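Side-chain contacts in AB hydrolase-1 domain-containing protein (Streptococcus mutans, PDB 4L9A), which is an alpha/beta hydrolase that probably acts as a carboxylesterase, hydrolysing carboxylic ester bonds: residues F46-G51 / A56-N61; A50-T55 / D199-Q204; S83-Q88 / R203-V208; Y177-S182 / Q189-L194. All blocks are in the same frame, centred on the assembly; numbering follows the deposited sequence.

Contact 1 (F46-G51 / A56-N61)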
# COMPACT_ATOMS: atom_id res chain seq x y z
N PHE A 46 6.82 -1.80 1.67
CA PHE A 46 5.57 -1.04 1.75
C PHE A 46 5.08 -0.53 0.41
O PHE A 46 5.85 0.03 -0.38
CB PHE A 46 5.73 0.16 2.70
CG PHE A 46 6.05 -0.23 4.11
CD1 PHE A 46 5.03 -0.40 5.04
CD2 PHE A 46 7.36 -0.43 4.51
CE1 PHE A 46 5.33 -0.76 6.35
CE2 PHE A 46 7.67 -0.80 5.81
CZ PHE A 46 6.65 -0.97 6.73
N LEU A 47 3.79 -0.71 0.17
CA LEU A 47 3.14 -0.15 -1.00
C LEU A 47 1.89 0.61 -0.56
O LEU A 47 1.11 0.12 0.26
CB LEU A 47 2.74 -1.24 -2.00
CG LEU A 47 3.81 -2.13 -2.61
CD1 LEU A 47 3.16 -3.28 -3.39
CD2 LEU A 47 4.78 -1.33 -3.50
N SER A 48 1.72 1.80 -1.11
CA SER A 48 0.62 2.67 -0.74
C SER A 48 -0.62 2.37 -1.57
O SER A 48 -0.58 1.58 -2.52
CB SER A 48 1.04 4.13 -0.92
OG SER A 48 2.08 4.42 -0.01
N GLY A 49 -1.72 3.00 -1.19
CA GLY A 49 -2.92 2.95 -2.01
C GLY A 49 -2.82 4.04 -3.05
O GLY A 49 -1.72 4.50 -3.39
N ALA A 50 -3.96 4.44 -3.58
CA ALA A 50 -4.02 5.48 -4.59
C ALA A 50 -3.99 6.77 -3.80
O ALA A 50 -4.67 6.91 -2.79
CB ALA A 50 -5.31 5.37 -5.41
N GLY A 51 -3.18 7.71 -4.25
CA GLY A 51 -2.99 8.92 -3.49
C GLY A 51 -1.67 9.53 -3.87
O GLY A 51 -0.94 8.95 -4.67
N ALA A 56 7.03 6.19 2.45
CA ALA A 56 7.65 6.19 3.76
C ALA A 56 6.91 7.12 4.74
O ALA A 56 6.74 6.78 5.92
CB ALA A 56 9.13 6.59 3.66
N ASP A 57 6.48 8.28 4.25
CA ASP A 57 5.71 9.23 5.05
C ASP A 57 4.37 8.60 5.42
O ASP A 57 3.90 8.67 6.57
CB ASP A 57 5.42 10.50 4.24
CG ASP A 57 6.68 11.30 3.90
OD1 ASP A 57 7.67 11.18 4.64
OD2 ASP A 57 6.67 12.05 2.90
N ASN A 58 3.74 8.01 4.41
CA ASN A 58 2.42 7.39 4.53
C ASN A 58 2.42 6.34 5.65
O ASN A 58 1.48 6.26 6.44
CB ASN A 58 2.05 6.77 3.17
CG ASN A 58 0.58 6.32 3.08
OD1 ASN A 58 -0.26 6.76 3.85
ND2 ASN A 58 0.29 5.44 2.13
N PHE A 59 3.49 5.56 5.73
CA PHE A 59 3.59 4.44 6.66
C PHE A 59 4.47 4.72 7.88
O PHE A 59 4.90 3.80 8.56
CB PHE A 59 4.10 3.20 5.92
CG PHE A 59 3.05 2.53 5.06
CD1 PHE A 59 2.15 1.63 5.63
CD2 PHE A 59 2.98 2.78 3.70
CE1 PHE A 59 1.17 1.01 4.84
CE2 PHE A 59 2.01 2.16 2.91
CZ PHE A 59 1.11 1.28 3.48
N ALA A 60 4.71 6.00 8.16
CA ALA A 60 5.64 6.38 9.22
C ALA A 60 5.33 5.74 10.58
O ALA A 60 6.24 5.29 11.29
CB ALA A 60 5.70 7.91 9.36
N ASN A 61 4.05 5.69 10.93
CA ASN A 61 3.62 5.12 12.20
C ASN A 61 3.86 3.61 12.34
O ASN A 61 3.89 3.08 13.45
CB ASN A 61 2.15 5.44 12.47
CG ASN A 61 1.91 6.91 12.79
OD1 ASN A 61 2.85 7.65 13.13
ND2 ASN A 61 0.66 7.35 12.69
O HOH W 1 -2.14 4.75 0.97
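Phe46 and Phe59 face each other with their CA atoms 7.6 Å apart, and Ser48 and Asn58 with theirs 7.3 Å apart, as the chain leaves strand 43-47 and turns back through helix 55-58. The two phenylalanine rings form an oblique pair, their centroids 5.1 Å apart and their planes at 43°. Phe46 CD1 lies over one face of the Phe59 ring, off-centre toward its rim and 3.5 Å from CG of Phe59. The far end of the Phe59 ring runs along the strand end, where its CZ meets the carbonyl O of Leu47 at 3.4 Å and its edge borders Ser48. Phenylalanine suits both places, because both are buried and a large apolar ring lets strand 43-47 and the residue between helices 55-58 and 60-63 pack ring against ring. A polar junction follows. Asn58 ND2 donates to Ser48 OG over 3.0 Å, with an N-H...O angle of 166° and the oxygen almost in the amide plane. Asn58 CG stands anti to its backbone N (chi1 -169°), which carries the amide out to the loop. The same ND2 also reaches a water 2.8 Å away, and this water accepts from Gly49 N as well, so both amide hydrogens have acceptors. Asn58 OD1 is taken by His271 and Trp272, while Ser48 OG also bonds Thr55. Around this buried centre, Phe46 pairs by backbone with Leu73 of strand 71-75, Leu47 pairs with strand 111-117, Phe59 packs on Cys115 and His117, and helix 188-206 lies against Asp57 and Ala60.

Contact 2 (A50-T55 / D199-Q204); sequences AGFFST and DYCQRQ
Phe52 of the loop after strand 43-47 meets Cys201 on helix 188-206, their CA atoms 6.0 Å apart, and this is the tight half of the contact. Cys201 SG sits 3.8 Å from Phe52 CB and 4.3 Å from the ring centroid, 35° off the ring normal, a Cys sulfur-aromatic contact of oblique geometry. With SG anti to the backbone N (chi1 180°), the sulfur is swung off the helix toward the loop, while Cys201 CB rests 3.7 Å from Phe52 O. A cysteine fits here because its side chain is short enough for the helix to come near the loop, and its polarisable sulfur packs well against an aromatic ring. The more open side lies at the far rim of the ring, where a single amide group makes the contact and both residues are partly exposed. There Gln202 NE2 comes up to the edge of Phe52, 3.5 Å from CE2, with the amide plane at 89° to the ring. The Gln202 chain bends at chi2 to bring the amide beside the ring; OE1 is held by Gln209. A glutamine serves such a margin well, offering contact to the ring and polar atoms to its surroundings. Tyr198 and Leu205 of the same helix also touch Phe52, Ile216 packs on it from a loop, and its backbone bonds to Gly81 beyond strand 71-75.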
# COMPACT_ATOMS: atom_id res chain seq x y z
N ALA A 50 -3.96 4.44 -3.58
CA ALA A 50 -4.02 5.48 -4.59
C ALA A 50 -3.99 6.77 -3.80
O ALA A 50 -4.67 6.91 -2.79
CB ALA A 50 -5.31 5.37 -5.41
N GLY A 51 -3.18 7.71 -4.25
CA GLY A 51 -2.99 8.92 -3.49
C GLY A 51 -1.67 9.53 -3.87
O GLY A 51 -0.94 8.95 -4.67
N PHE A 52 -1.36 10.69 -3.30
CA PHE A 52 -0.18 11.44 -3.67
C PHE A 52 0.88 11.39 -2.58
O PHE A 52 1.98 11.90 -2.77
CB PHE A 52 -0.52 12.92 -3.93
CG PHE A 52 -1.42 13.14 -5.11
CD1 PHE A 52 -1.62 12.15 -6.05
CD2 PHE A 52 -2.06 14.37 -5.27
CE1 PHE A 52 -2.46 12.36 -7.13
CE2 PHE A 52 -2.89 14.59 -6.36
CZ PHE A 52 -3.09 13.58 -7.28
N PHE A 53 0.56 10.80 -1.43
CA PHE A 53 1.54 10.74 -0.35
C PHE A 53 2.74 9.87 -0.73
O PHE A 53 2.59 8.85 -1.40
CB PHE A 53 0.92 10.18 0.92
CG PHE A 53 -0.33 10.89 1.36
CD1 PHE A 53 -0.30 12.24 1.69
CD2 PHE A 53 -1.53 10.21 1.46
CE1 PHE A 53 -1.45 12.89 2.11
CE2 PHE A 53 -2.70 10.85 1.87
CZ PHE A 53 -2.66 12.19 2.20
N SER A 54 3.93 10.25 -0.28
CA SER A 54 5.10 9.39 -0.45
C SER A 54 4.99 8.26 0.55
O SER A 54 4.43 8.44 1.63
CB SER A 54 6.41 10.18 -0.24
OG SER A 54 7.53 9.40 -0.62
N THR A 55 5.52 7.09 0.20
CA THR A 55 5.16 5.86 0.92
C THR A 55 5.77 5.79 2.31
O THR A 55 5.09 5.41 3.27
CB THR A 55 5.49 4.62 0.09
OG1 THR A 55 4.67 4.62 -1.08
CG2 THR A 55 5.24 3.33 0.89
N ASP A 199 2.05 17.73 -1.62
CA ASP A 199 2.07 19.01 -2.31
C ASP A 199 3.13 19.03 -3.43
O ASP A 199 2.95 19.67 -4.47
CB ASP A 199 2.33 20.16 -1.33
CG ASP A 199 1.17 20.38 -0.36
OD1 ASP A 199 0.03 19.95 -0.65
OD2 ASP A 199 1.39 21.00 0.70
N TYR A 200 4.25 18.33 -3.20
CA TYR A 200 5.30 18.24 -4.21
C TYR A 200 4.74 17.46 -5.39
O TYR A 200 4.86 17.88 -6.54
CB TYR A 200 6.52 17.54 -3.64
CG TYR A 200 7.53 17.11 -4.68
CD1 TYR A 200 7.46 15.84 -5.26
CD2 TYR A 200 8.56 17.96 -5.07
CE1 TYR A 200 8.39 15.43 -6.20
CE2 TYR A 200 9.49 17.56 -6.02
CZ TYR A 200 9.40 16.30 -6.57
OH TYR A 200 10.33 15.92 -7.51
N CYS A 201 4.13 16.32 -5.10
CA CYS A 201 3.51 15.50 -6.14
C CYS A 201 2.47 16.29 -6.95
O CYS A 201 2.49 16.29 -8.19
CB CYS A 201 2.85 14.27 -5.50
SG CYS A 201 2.05 13.22 -6.72
N GLN A 202 1.55 16.96 -6.26
CA GLN A 202 0.51 17.71 -6.96
C GLN A 202 1.09 18.82 -7.82
O GLN A 202 0.60 19.09 -8.92
CB GLN A 202 -0.49 18.31 -5.97
CG GLN A 202 -1.52 19.24 -6.64
CD GLN A 202 -2.52 18.47 -7.49
OE1 GLN A 202 -2.36 18.33 -8.71
NE2 GLN A 202 -3.57 17.97 -6.85
N ARG A 203 2.14 19.45 -7.32
CA ARG A 203 2.82 20.47 -8.10
C ARG A 203 3.37 19.89 -9.41
O ARG A 203 3.14 20.45 -10.48
CB ARG A 203 3.94 21.09 -7.26
CG ARG A 203 4.74 22.16 -7.97
CD ARG A 203 5.62 22.94 -7.00
NE ARG A 203 6.47 22.10 -6.16
CZ ARG A 203 6.25 21.82 -4.88
NH1 ARG A 203 5.18 22.32 -4.26
NH2 ARG A 203 7.09 21.04 -4.20
N GLN A 204 4.08 18.77 -9.34
CA GLN A 204 4.58 18.13 -10.55
C GLN A 204 3.41 17.70 -11.46
O GLN A 204 3.48 17.84 -12.68
CB GLN A 204 5.47 16.92 -10.22
CG GLN A 204 6.54 17.17 -9.15
CD GLN A 204 7.43 18.37 -9.45
OE1 GLN A 204 7.87 18.57 -10.58
NE2 GLN A 204 7.68 19.19 -8.43

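Contact 3 (S83-Q88 / R203-V208); sequences SPVSNQ and RQLNDV
Val85 pushes both its methyls against the C-terminal end of helix 188-206, from Gln204 to Val208. CG1 lies 3.7 Å from Leu205 CD2 and equally 3.7 Å from Gln204 CB, so it nestles between two consecutive helix residues. CG2 takes the other flank, 3.9 Å from the carbonyl O of Gln204 and 4.1 Å from CG2 of Val208. With CG1 anti to the carbonyl carbon (chi1 -59°), that methyl faces Gln204 CB and Leu205, and CG2 is left for Gln204 O and Val208. Valine is apt because its forked, rigid side chain offers two methyls at once from a partly exposed loop. Leucine supplies the reach on the helix side, since its CB does not aim at the loop yet CD2 does arrive there. Gln204 meets Val85 through its aliphatic root, whereas the amide bends off at chi2. Van der Waals contact alone joins the two segments. The CA atoms of Val85 and Leu205 are 6.3 Å apart. Segment 83-88 belongs to the loop between strand 71-75 and helix 93-106, where Val85 also touches Asn79, Gln88 pairs by backbone with Lys215, and Leu205 leans on Phe52 beyond strand 43-47.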
# COMPACT_ATOMS: atom_id res chain seq x y z
N SER A 83 8.11 9.93 -6.67
CA SER A 83 8.39 9.31 -7.97
C SER A 83 8.03 10.28 -9.09
O SER A 83 7.25 11.21 -8.87
CB SER A 83 7.67 7.97 -8.14
OG SER A 83 8.41 6.94 -7.50
N PRO A 84 8.60 10.09 -10.28
CA PRO A 84 8.33 11.04 -11.37
C PRO A 84 6.88 10.98 -11.84
O PRO A 84 6.17 9.97 -11.67
CB PRO A 84 9.27 10.56 -12.49
CG PRO A 84 10.34 9.77 -11.80
CD PRO A 84 9.60 9.08 -10.67
N VAL A 85 6.42 12.08 -12.43
CA VAL A 85 5.14 12.04 -13.13
C VAL A 85 5.38 11.62 -14.58
O VAL A 85 6.38 12.01 -15.20
CB VAL A 85 4.37 13.38 -13.05
CG1 VAL A 85 4.08 13.74 -11.59
CG2 VAL A 85 5.13 14.48 -13.74
N SER A 86 4.47 10.80 -15.10
CA SER A 86 4.54 10.31 -16.46
C SER A 86 3.18 9.70 -16.83
O SER A 86 2.43 9.25 -15.95
CB SER A 86 5.63 9.24 -16.60
OG SER A 86 5.34 8.10 -15.80
N ASN A 87 2.87 9.69 -18.12
CA ASN A 87 1.63 9.06 -18.58
C ASN A 87 1.68 7.56 -18.26
O ASN A 87 2.67 6.90 -18.57
CB ASN A 87 1.45 9.26 -20.07
CG ASN A 87 0.02 9.00 -20.52
OD1 ASN A 87 -0.77 8.42 -19.77
ND2 ASN A 87 -0.33 9.44 -21.71
N GLN A 88 0.61 7.04 -17.65
CA GLN A 88 0.50 5.62 -17.33
C GLN A 88 -0.43 4.84 -18.28
O GLN A 88 -0.65 3.64 -18.11
CB GLN A 88 0.08 5.43 -15.86
CG GLN A 88 1.14 5.94 -14.85
CD GLN A 88 2.40 5.10 -14.86
OE1 GLN A 88 2.40 3.94 -14.42
NE2 GLN A 88 3.48 5.67 -15.37
N ARG A 203 2.14 19.45 -7.32
CA ARG A 203 2.82 20.47 -8.10
C ARG A 203 3.37 19.89 -9.41
O ARG A 203 3.14 20.45 -10.48
CB ARG A 203 3.94 21.09 -7.26
CG ARG A 203 4.74 22.16 -7.97
CD ARG A 203 5.62 22.94 -7.00
NE ARG A 203 6.47 22.10 -6.16
CZ ARG A 203 6.25 21.82 -4.88
NH1 ARG A 203 5.18 22.32 -4.26
NH2 ARG A 203 7.09 21.04 -4.20
N GLN A 204 4.08 18.77 -9.34
CA GLN A 204 4.58 18.13 -10.55
C GLN A 204 3.41 17.70 -11.46
O GLN A 204 3.48 17.84 -12.68
CB GLN A 204 5.47 16.92 -10.22
CG GLN A 204 6.54 17.17 -9.15
CD GLN A 204 7.43 18.37 -9.45
OE1 GLN A 204 7.87 18.57 -10.58
NE2 GLN A 204 7.68 19.19 -8.43
N LEU A 205 2.35 17.19 -10.87
CA LEU A 205 1.19 16.76 -11.65
C LEU A 205 0.50 17.89 -12.39
O LEU A 205 -0.13 17.67 -13.42
CB LEU A 205 0.18 16.01 -10.77
CG LEU A 205 0.55 14.56 -10.49
CD1 LEU A 205 -0.32 14.01 -9.35
CD2 LEU A 205 0.39 13.70 -11.74
N ASN A 206 0.62 19.11 -11.88
CA ASN A 206 0.03 20.26 -12.55
C ASN A 206 0.52 20.37 -14.00
O ASN A 206 -0.20 20.86 -14.88
CB ASN A 206 0.35 21.57 -11.79
CG ASN A 206 -0.44 21.70 -10.50
OD1 ASN A 206 -1.45 21.03 -10.32
ND2 ASN A 206 0.01 22.59 -9.61
N ASP A 207 1.75 19.91 -14.25
CA ASP A 207 2.34 20.05 -15.58
C ASP A 207 1.69 19.13 -16.60
O ASP A 207 1.63 19.46 -17.77
CB ASP A 207 3.85 19.76 -15.55
CG ASP A 207 4.63 20.80 -14.78
OD1 ASP A 207 4.18 21.96 -14.74
OD2 ASP A 207 5.70 20.46 -14.23
N VAL A 208 1.23 17.96 -16.16
CA VAL A 208 0.73 16.96 -17.12
C VAL A 208 -0.74 16.54 -17.01
O VAL A 208 -1.32 16.07 -18.00
CB VAL A 208 1.58 15.68 -17.05
CG1 VAL A 208 2.99 15.97 -17.49
CG2 VAL A 208 1.55 15.11 -15.64

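Contact 4 (Y177-S182 / Q189-L194); sequences YLKDLS and QQFKQL
Phe191 turns the edge of its ring to Ser182, whose OG lies near the ring plane 3.4 Å from CE2. The carbonyl O of Lys179 approaches the same carbon, Phe191 CE2, obliquely at 3.5 Å, and Trp195, one turn on from Phe191 in helix 188-206, meets the ring edge-to-face. The slightly positive C-H rim of a phenylalanine is a suitable neighbour for these two oxygens. Phe191 reaches them because CG is anti to its backbone N (chi1 173°), which sends the ring toward helix 171-185 although CB does not point that way. Lys179 lays its aliphatic chain near the ring tip, with CD 4.2 Å from Phe191 CZ and the two side chains crossing at about a right angle; its ammonium end makes a cation-pi contact with Trp195. Ser182 is small, which lets Phe191 and Leu194 both reach it from the facing helix; its CB packs on Leu194 CD2 at 3.6 Å. Its OG also accepts from Trp195 NE1 and lies 2.9 Å from the carbonyl O of Leu178, giving this buried hydroxyl polar neighbours on both helices. Leu194, branched and apolar, carries the seam on toward Trp272 and Phe53. The two segments run nearly antiparallel, at 153°, with axes 10.8 Å apart. This is a helical hairpin, helix 171-185 returning as helix 188-206, within the helical insertion between sheet strands 134-141 and 235-239, the usual place of the cap in alpha/beta hydrolases.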
# COMPACT_ATOMS: atom_id res chain seq x y z
N TYR A 177 -10.69 16.41 4.48
CA TYR A 177 -10.95 15.16 5.19
C TYR A 177 -9.64 14.44 5.48
O TYR A 177 -9.41 13.98 6.60
CB TYR A 177 -11.90 14.28 4.40
CG TYR A 177 -12.11 12.90 4.98
CD1 TYR A 177 -13.06 12.67 5.97
CD2 TYR A 177 -11.37 11.81 4.51
CE1 TYR A 177 -13.25 11.39 6.49
CE2 TYR A 177 -11.55 10.55 5.02
CZ TYR A 177 -12.50 10.33 6.01
OH TYR A 177 -12.67 9.05 6.51
N LEU A 178 -8.76 14.34 4.48
CA LEU A 178 -7.45 13.72 4.68
C LEU A 178 -6.58 14.51 5.65
O LEU A 178 -5.90 13.92 6.49
CB LEU A 178 -6.72 13.53 3.36
CG LEU A 178 -7.39 12.50 2.45
CD1 LEU A 178 -6.69 12.47 1.10
CD2 LEU A 178 -7.39 11.12 3.11
N LYS A 179 -6.60 15.84 5.52
CA LYS A 179 -5.86 16.72 6.40
C LYS A 179 -6.27 16.54 7.85
O LYS A 179 -5.42 16.44 8.73
CB LYS A 179 -6.05 18.19 6.00
CG LYS A 179 -5.28 18.64 4.76
CD LYS A 179 -4.13 19.57 5.14
CE LYS A 179 -3.16 19.82 3.98
NZ LYS A 179 -3.75 20.57 2.84
N ASP A 180 -7.58 16.52 8.10
CA ASP A 180 -8.09 16.33 9.47
C ASP A 180 -7.69 14.97 10.02
O ASP A 180 -7.26 14.83 11.17
CB ASP A 180 -9.61 16.49 9.53
CG ASP A 180 -10.06 17.93 9.30
OD1 ASP A 180 -9.22 18.84 9.46
OD2 ASP A 180 -11.24 18.14 8.97
N LEU A 181 -7.83 13.95 9.18
CA LEU A 181 -7.55 12.59 9.58
C LEU A 181 -6.06 12.42 9.93
O LEU A 181 -5.72 11.93 11.00
CB LEU A 181 -7.95 11.64 8.45
CG LEU A 181 -8.23 10.19 8.83
CD1 LEU A 181 -9.33 10.15 9.87
CD2 LEU A 181 -8.61 9.38 7.59
N SER A 182 -5.19 12.84 9.01
CA SER A 182 -3.75 12.72 9.22
C SER A 182 -3.28 13.57 10.40
O SER A 182 -2.38 13.17 11.15
CB SER A 182 -2.97 13.07 7.94
OG SER A 182 -3.27 14.39 7.49
N GLN A 189 5.22 17.16 13.12
CA GLN A 189 6.35 17.06 12.19
C GLN A 189 6.09 16.07 11.06
O GLN A 189 6.39 16.36 9.90
CB GLN A 189 7.63 16.67 12.93
CG GLN A 189 8.84 16.48 12.00
CD GLN A 189 10.15 16.57 12.75
OE1 GLN A 189 10.19 16.93 13.93
NE2 GLN A 189 11.25 16.26 12.07
N GLN A 190 5.56 14.90 11.40
CA GLN A 190 5.30 13.87 10.40
C GLN A 190 4.07 14.23 9.58
O GLN A 190 3.96 13.86 8.41
CB GLN A 190 5.24 12.48 11.03
CG GLN A 190 6.60 12.08 11.62
CD GLN A 190 6.70 10.64 12.08
OE1 GLN A 190 5.82 10.13 12.80
NE2 GLN A 190 7.80 9.97 11.69
N PHE A 191 3.17 14.98 10.19
CA PHE A 191 2.06 15.58 9.46
C PHE A 191 2.57 16.52 8.36
O PHE A 191 2.25 16.34 7.19
CB PHE A 191 1.16 16.33 10.43
CG PHE A 191 0.09 17.14 9.76
CD1 PHE A 191 0.20 18.52 9.67
CD2 PHE A 191 -1.06 16.54 9.27
CE1 PHE A 191 -0.80 19.28 9.07
CE2 PHE A 191 -2.06 17.29 8.68
CZ PHE A 191 -1.93 18.66 8.58
N LYS A 192 3.36 17.52 8.73
CA LYS A 192 3.85 18.47 7.73
C LYS A 192 4.68 17.76 6.66
O LYS A 192 4.61 18.11 5.48
CB LYS A 192 4.63 19.62 8.38
CG LYS A 192 3.74 20.69 9.00
CD LYS A 192 4.55 21.88 9.52
CE LYS A 192 3.70 22.88 10.29
NZ LYS A 192 2.83 23.69 9.40
N GLN A 193 5.46 16.76 7.06
CA GLN A 193 6.28 16.03 6.10
C GLN A 193 5.36 15.26 5.14
O GLN A 193 5.51 15.35 3.92
CB GLN A 193 7.27 15.10 6.83
CG GLN A 193 8.40 14.57 5.94
CD GLN A 193 9.30 15.68 5.39
OE1 GLN A 193 9.65 16.62 6.10
NE2 GLN A 193 9.67 15.58 4.11
N LEU A 194 4.39 14.53 5.68
CA LEU A 194 3.39 13.86 4.85
C LEU A 194 2.84 14.81 3.80
O LEU A 194 2.75 14.47 2.62
CB LEU A 194 2.24 13.33 5.71
CG LEU A 194 1.15 12.52 5.00
CD1 LEU A 194 1.70 11.18 4.52
CD2 LEU A 194 -0.05 12.30 5.93

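How the contacts relate
Helix 188-206 is a recurring element: contact 4 uses its first turns, contact 2 its later part and contact 3 its end, the last two sharing Arg203 and Gln204 with centres 9 Å apart. Contact 1 lies deepest, its centre about 6 Å from the chain centre, and shares Ala50 and Gly51 with contact 2. Contacts 1 and 4, centres 12 Å apart, touch where Leu194 packs on Asp57 and Asn58. The centres of contacts 3 and 4 are 22 Å apart, and the two do not touch. Along the chain contact 4 is nested inside the loops closed by contacts 2 and 3. Contacts 2 and 3 tie helix 188-206 to loops that follow sheet strands, contact 4 pairs it with its neighbour, and contact 1 belongs to the core.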